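Local coordinates for protein pyroglutatmate porin OpdO (Pseudomonas aeruginosa, PDB 3SZV) that probably acts as a porin of the bacterial outer membrane, a beta-barrel channel of a family that lets small carboxylates into the cell, at residues G212-K215 against D216-Q220; L127-S131 against P132-A136. One frame throughout, in Å; residues are numbered along the deposited sequence.

Contact 1: residues G212-K215 against D216-Q220; sequences GRLK and DIYRQ. With C8E ((hydroxyethyloxy)tri(ethyloxy)octane), chain I.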
loop_
_atom_site.group_PDB
_atom_site.type_symbol
_atom_site.label_atom_id
_atom_site.label_comp_id
_atom_site.label_asym_id
_atom_site.label_seq_id
_atom_site.Cartn_x
_atom_site.Cartn_y
_atom_site.Cartn_z
ATOM N N GLY A 212 2.138 3.171 16.897
ATOM C CA GLY A 212 2.227 4.425 16.173
ATOM C C GLY A 212 1.278 5.484 16.688
ATOM O O GLY A 212 0.390 5.212 17.496
ATOM N N ARG A 213 1.479 6.701 16.205
ATOM C CA ARG A 213 0.694 7.842 16.631
ATOM C C ARG A 213 0.593 8.827 15.488
ATOM O O ARG A 213 1.613 9.242 14.919
ATOM C CB ARG A 213 1.369 8.519 17.829
ATOM C CG ARG A 213 0.712 9.821 18.269
ATOM C CD ARG A 213 1.511 10.529 19.356
ATOM N NE ARG A 213 2.753 11.094 18.831
ATOM C CZ ARG A 213 3.614 11.812 19.543
ATOM N NH1 ARG A 213 3.371 12.070 20.826
ATOM N NH2 ARG A 213 4.720 12.276 18.970
ATOM N N LEU A 214 -0.635 9.194 15.140
ATOM C CA LEU A 214 -0.866 10.351 14.289
ATOM C C LEU A 214 -1.147 11.492 15.268
ATOM O O LEU A 214 -2.252 11.594 15.833
ATOM C CB LEU A 214 -2.031 10.098 13.344
ATOM C CG LEU A 214 -2.299 11.167 12.282
ATOM C CD1 LEU A 214 -1.065 11.375 11.394
ATOM C CD2 LEU A 214 -3.483 10.779 11.429
ATOM N N LYS A 215 -0.125 12.302 15.528
ATOM C CA LYS A 215 -0.135 13.268 16.625
ATOM C C LYS A 215 -1.359 14.173 16.573
ATOM O O LYS A 215 -1.709 14.711 15.523
ATOM C CB LYS A 215 1.156 14.092 16.612
ATOM C CG LYS A 215 1.335 14.949 17.865
ATOM C CD LYS A 215 2.643 15.744 17.827
ATOM C CE LYS A 215 2.779 16.631 19.057
ATOM N NZ LYS A 215 3.955 17.546 18.965
ATOM N N ASP A 216 -2.012 14.300 17.730
ATOM C CA ASP A 216 -3.211 15.123 17.904
ATOM C C ASP A 216 -4.470 14.526 17.282
ATOM O O ASP A 216 -5.509 15.187 17.249
ATOM C CB ASP A 216 -2.984 16.550 17.398
ATOM C CG ASP A 216 -1.823 17.229 18.094
ATOM O OD1 ASP A 216 -1.824 17.285 19.344
ATOM O OD2 ASP A 216 -0.898 17.683 17.388
ATOM N N ILE A 217 -4.382 13.290 16.796
ATOM C CA ILE A 217 -5.569 12.588 16.313
ATOM C C ILE A 217 -5.728 11.226 16.987
ATOM O O ILE A 217 -6.637 11.041 17.788
ATOM C CB ILE A 217 -5.610 12.439 14.780
ATOM C CG1 ILE A 217 -5.461 13.815 14.120
ATOM C CG2 ILE A 217 -6.933 11.791 14.368
ATOM C CD1 ILE A 217 -5.465 13.759 12.586
ATOM N N TYR A 218 -4.828 10.286 16.710
ATOM C CA TYR A 218 -4.987 8.955 17.275
ATOM C C TYR A 218 -3.673 8.240 17.593
ATOM O O TYR A 218 -2.608 8.587 17.063
ATOM C CB TYR A 218 -5.866 8.076 16.367
ATOM C CG TYR A 218 -5.213 7.618 15.067
ATOM C CD1 TYR A 218 -4.267 6.595 15.058
ATOM C CD2 TYR A 218 -5.544 8.205 13.844
ATOM C CE1 TYR A 218 -3.669 6.161 13.865
ATOM C CE2 TYR A 218 -4.944 7.787 12.647
ATOM C CZ TYR A 218 -4.011 6.771 12.668
ATOM O OH TYR A 218 -3.435 6.368 11.481
ATOM N N ARG A 219 -3.767 7.249 18.473
ATOM C CA ARG A 219 -2.695 6.294 18.728
ATOM C C ARG A 219 -3.217 4.943 18.264
ATOM O O ARG A 219 -4.393 4.629 18.457
ATOM C CB ARG A 219 -2.365 6.216 20.219
ATOM C CG ARG A 219 -1.948 7.534 20.852
ATOM C CD ARG A 219 -1.885 7.407 22.386
ATOM N NE ARG A 219 -1.602 8.694 23.002
ATOM C CZ ARG A 219 -1.409 8.870 24.305
ATOM N NH1 ARG A 219 -1.463 7.833 25.129
ATOM N NH2 ARG A 219 -1.154 10.081 24.783
ATOM N N GLN A 220 -2.355 4.122 17.685
ATOM C CA GLN A 220 -2.778 2.810 17.217
ATOM C C GLN A 220 -1.664 1.789 17.391
ATOM O O GLN A 220 -0.498 2.085 17.137
ATOM C CB GLN A 220 -3.184 2.894 15.749
ATOM C CG GLN A 220 -3.855 1.646 15.185
ATOM C CD GLN A 220 -4.332 1.880 13.773
ATOM O OE1 GLN A 220 -3.597 2.409 12.952
ATOM N NE2 GLN A 220 -5.583 1.519 13.485
HETATM C C4 C8E I . -1.849 2.598 20.761
HETATM C C5 C8E I . -0.552 3.255 21.224
HETATM C C6 C8E I . 0.218 3.781 20.018
HETATM C C7 C8E I . 0.921 5.094 20.314
HETATM C C8 C8E I . 2.169 4.927 21.171
HETATM O O9 C8E I . 3.144 5.867 20.760
HETATM C C10 C8E I . 3.621 5.638 19.450
HETATM C C11 C8E I . 5.133 5.522 19.584
HETATM O O12 C8E I . 5.793 5.197 18.386
HETATM C C13 C8E I . 7.148 5.579 18.485
HETATM C C14 C8E I . 7.718 5.998 17.136
HETATM O O15 C8E I . 9.122 6.078 17.249
HETATM C C16 C8E I . 9.704 7.043 16.402
HETATM C C17 C8E I . 10.416 6.327 15.252
HETATM O O18 C8E I . 11.163 7.228 14.464
HETATM C C19 C8E I . 12.484 6.788 14.226
HETATM C C20 C8E I . 12.766 6.796 12.725
HETATM O O21 C8E I . 13.723 7.790 12.426
#
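Leu214 and Tyr218 meet on the inward side of a tight antiparallel hairpin joining strands 205-214 and 218-230. Leu214 CB sits over one face of the tyrosine ring, 3.9 Å from its centroid, a CH-pi contact offset toward the rim, while Leu214 CD2 reaches Tyr218 CE2 at 3.5 Å. Tyr218 has its CG tucked between backbone N and carbonyl (chi1 72°), which swings the ring back toward the leucine. Ile217 runs alongside the same leucine, its CD1 3.8 Å from Leu214 CD2, and Phe180 and Phe192 add to this apolar cluster.

Among the backbone bonds, Leu214 O does double duty: it accepts from Ile217 N at 2.9 Å and from Tyr218 N at 3.0 Å, so two residues face one in a classic beta bulge. Asp216 takes a positive phi (74°) as the chain turns. Leu214 N returns a bond to Tyr218 O at 2.8 Å, and the ladder continues with Gly212 N to Gln220 O at 2.9 Å.

On the other face lie Arg213 and Arg219. C8E C6 lies 3.6 Å from Arg219 CB, and the guanidinium NE of Arg219 goes to Asp249 in a salt bridge.

The contact thus divides its chemistry between two faces: apolar and aromatic side chains gather toward the barrel interior, while on the detergent side Arg219 lays its aliphatic part by C8E and pairs its charge with Asp249.

Contact 2: residues L127-S131 against P132-A136; sequences LHFKS and PLVSA
Ser131 and Val134 close the tip of this loop through both side chain and backbone. Ser131 OG, held between its own backbone N and carbonyl carbon (chi1 73°), donates to Val134 O at 2.8 Å, entering at an angle to the C=O bond and tilted from the carbonyl plane. The backbone link from Val134 N to Ser131 O is long and weak at 3.3 Å. A water adds a second brace: it donates to Ser131 OG and accepts from Leu133 N at 2.8 Å, tying hydroxyl and turn backbone together.

Farther from the turn, two bonds join the arms where they run nearly antiparallel. Ala136 N reaches Phe129 O at 2.9 Å almost straight, with an N-H...O angle of 169°. Lys130 bends at its second torsion (chi2 -69°), folding back so that NZ lands on Ala136 O at 2.7 Å, nearly end-on to that carbonyl.

Apolar contacts are smaller. Ala136 CB lies over one face of the His128 imidazole, 3.6 Å from the ring centroid, and a hydrogen bond from ND1 to Glu144 O helps hold the ring there. Phe129 CZ meets Val134 CG1 obliquely at 3.8 Å.

Outside the loop, Lys130 O takes a hydrogen bond from Arg162, and Ser135 pairs by backbone with Asp293. Pro132 and Leu133 occupy the corners of a beta turn with type I backbone angles. This hairpin-like bend belongs to a long loop folded into the lumen, consistent with the inward-folded constriction loop L3 of OprD-family barrels.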
loop_
_atom_site.group_PDB
_atom_site.type_symbol
_atom_site.label_atom_id
_atom_site.label_comp_id
_atom_site.label_asym_id
_atom_site.label_seq_id
_atom_site.Cartn_x
_atom_site.Cartn_y
_atom_site.Cartn_z
ATOM N N LEU A 127 9.410 9.447 0.700
ATOM C CA LEU A 127 9.278 8.051 1.119
ATOM C C LEU A 127 8.050 7.400 0.505
ATOM O O LEU A 127 7.024 8.041 0.287
ATOM C CB LEU A 127 9.146 7.960 2.642
ATOM C CG LEU A 127 10.313 8.545 3.427
ATOM C CD1 LEU A 127 9.955 8.539 4.912
ATOM C CD2 LEU A 127 11.606 7.775 3.167
ATOM N N HIS A 128 8.165 6.100 0.248
ATOM C CA HIS A 128 7.050 5.302 -0.247
ATOM C C HIS A 128 7.306 3.879 0.214
ATOM O O HIS A 128 8.268 3.240 -0.215
ATOM C CB HIS A 128 6.929 5.375 -1.783
ATOM C CG HIS A 128 5.754 4.623 -2.326
ATOM N ND1 HIS A 128 4.573 5.240 -2.692
ATOM C CD2 HIS A 128 5.571 3.302 -2.560
ATOM C CE1 HIS A 128 3.718 4.331 -3.121
ATOM N NE2 HIS A 128 4.298 3.142 -3.052
ATOM N N PHE A 129 6.479 3.401 1.138
ATOM C CA PHE A 129 6.711 2.096 1.732
ATOM C C PHE A 129 5.397 1.560 2.284
ATOM O O PHE A 129 4.387 2.288 2.349
ATOM C CB PHE A 129 7.776 2.199 2.842
ATOM C CG PHE A 129 7.345 3.037 4.020
ATOM C CD1 PHE A 129 7.475 4.425 4.006
ATOM C CD2 PHE A 129 6.808 2.440 5.150
ATOM C CE1 PHE A 129 7.075 5.200 5.105
ATOM C CE2 PHE A 129 6.406 3.197 6.248
ATOM C CZ PHE A 129 6.527 4.579 6.234
ATOM N N LYS A 130 5.414 0.289 2.673
ATOM C CA LYS A 130 4.257 -0.403 3.218
ATOM C C LYS A 130 4.584 -0.896 4.620
ATOM O O LYS A 130 5.660 -1.448 4.867
ATOM C CB LYS A 130 3.907 -1.628 2.361
ATOM C CG LYS A 130 3.801 -1.391 0.861
ATOM C CD LYS A 130 2.597 -0.554 0.493
ATOM C CE LYS A 130 2.480 -0.499 -1.037
ATOM N NZ LYS A 130 1.219 0.161 -1.501
ATOM N N SER A 131 3.653 -0.703 5.540
ATOM C CA SER A 131 3.782 -1.224 6.900
ATOM C C SER A 131 2.390 -1.307 7.500
ATOM O O SER A 131 1.471 -0.648 7.010
ATOM C CB SER A 131 4.682 -0.335 7.773
ATOM O OG SER A 131 4.049 0.883 8.137
ATOM N N PRO A 132 2.218 -2.084 8.569
ATOM C CA PRO A 132 0.859 -2.230 9.098
ATOM C C PRO A 132 0.205 -0.892 9.442
ATOM O O PRO A 132 -0.991 -0.726 9.144
ATOM C CB PRO A 132 1.070 -3.103 10.343
ATOM C CG PRO A 132 2.239 -3.982 9.937
ATOM C CD PRO A 132 3.163 -3.036 9.200
ATOM N N LEU A 133 0.931 0.040 10.045
ATOM C CA LEU A 133 0.305 1.279 10.529
ATOM C C LEU A 133 0.313 2.418 9.521
ATOM O O LEU A 133 -0.350 3.433 9.740
ATOM C CB LEU A 133 0.944 1.734 11.845
ATOM C CG LEU A 133 0.749 0.728 12.982
ATOM C CD1 LEU A 133 1.410 1.301 14.235
ATOM C CD2 LEU A 133 -0.729 0.440 13.263
ATOM N N VAL A 134 1.078 2.267 8.443
ATOM C CA VAL A 134 1.078 3.274 7.383
ATOM C C VAL A 134 1.613 2.688 6.099
ATOM O O VAL A 134 2.707 2.114 6.071
ATOM C CB VAL A 134 1.855 4.535 7.792
ATOM C CG1 VAL A 134 3.303 4.215 8.182
ATOM C CG2 VAL A 134 1.848 5.537 6.641
ATOM N N SER A 135 0.813 2.801 5.040
ATOM C CA SER A 135 1.192 2.285 3.723
ATOM C C SER A 135 0.868 3.293 2.643
ATOM O O SER A 135 -0.283 3.717 2.509
ATOM C CB SER A 135 0.427 1.001 3.403
ATOM O OG SER A 135 0.841 -0.095 4.228
ATOM N N ALA A 136 1.874 3.669 1.863
ATOM C CA ALA A 136 1.671 4.596 0.751
ATOM C C ALA A 136 0.922 3.919 -0.376
ATOM O O ALA A 136 1.206 2.774 -0.728
ATOM C CB ALA A 136 3.011 5.126 0.256
HETATM O O HOH W 1 3.626 0.049 10.938
#

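Contact 1 belongs to the barrel wall and contact 2 to the loop folded inside it; their centres are about 15 Å apart, yet the two touch through one residue. Leu133, at the tip of 127-136, places CD1 3.3 Å from Gly212 N and CD2 3.5 Å from Gln220 OE1, so the loop's apex presses on the inner side of the hairpin. Phe192 of strand 186-200 bridges them, touching Leu214 as well as Leu133 and Val134. The loop between strands 271-281 and 311-320 takes part too, Pro287 meeting Tyr218 and Ile289 meeting Val134. Detergent lies beyond the wall, with a C8E molecule about 6 Å from the Leu133 side chain.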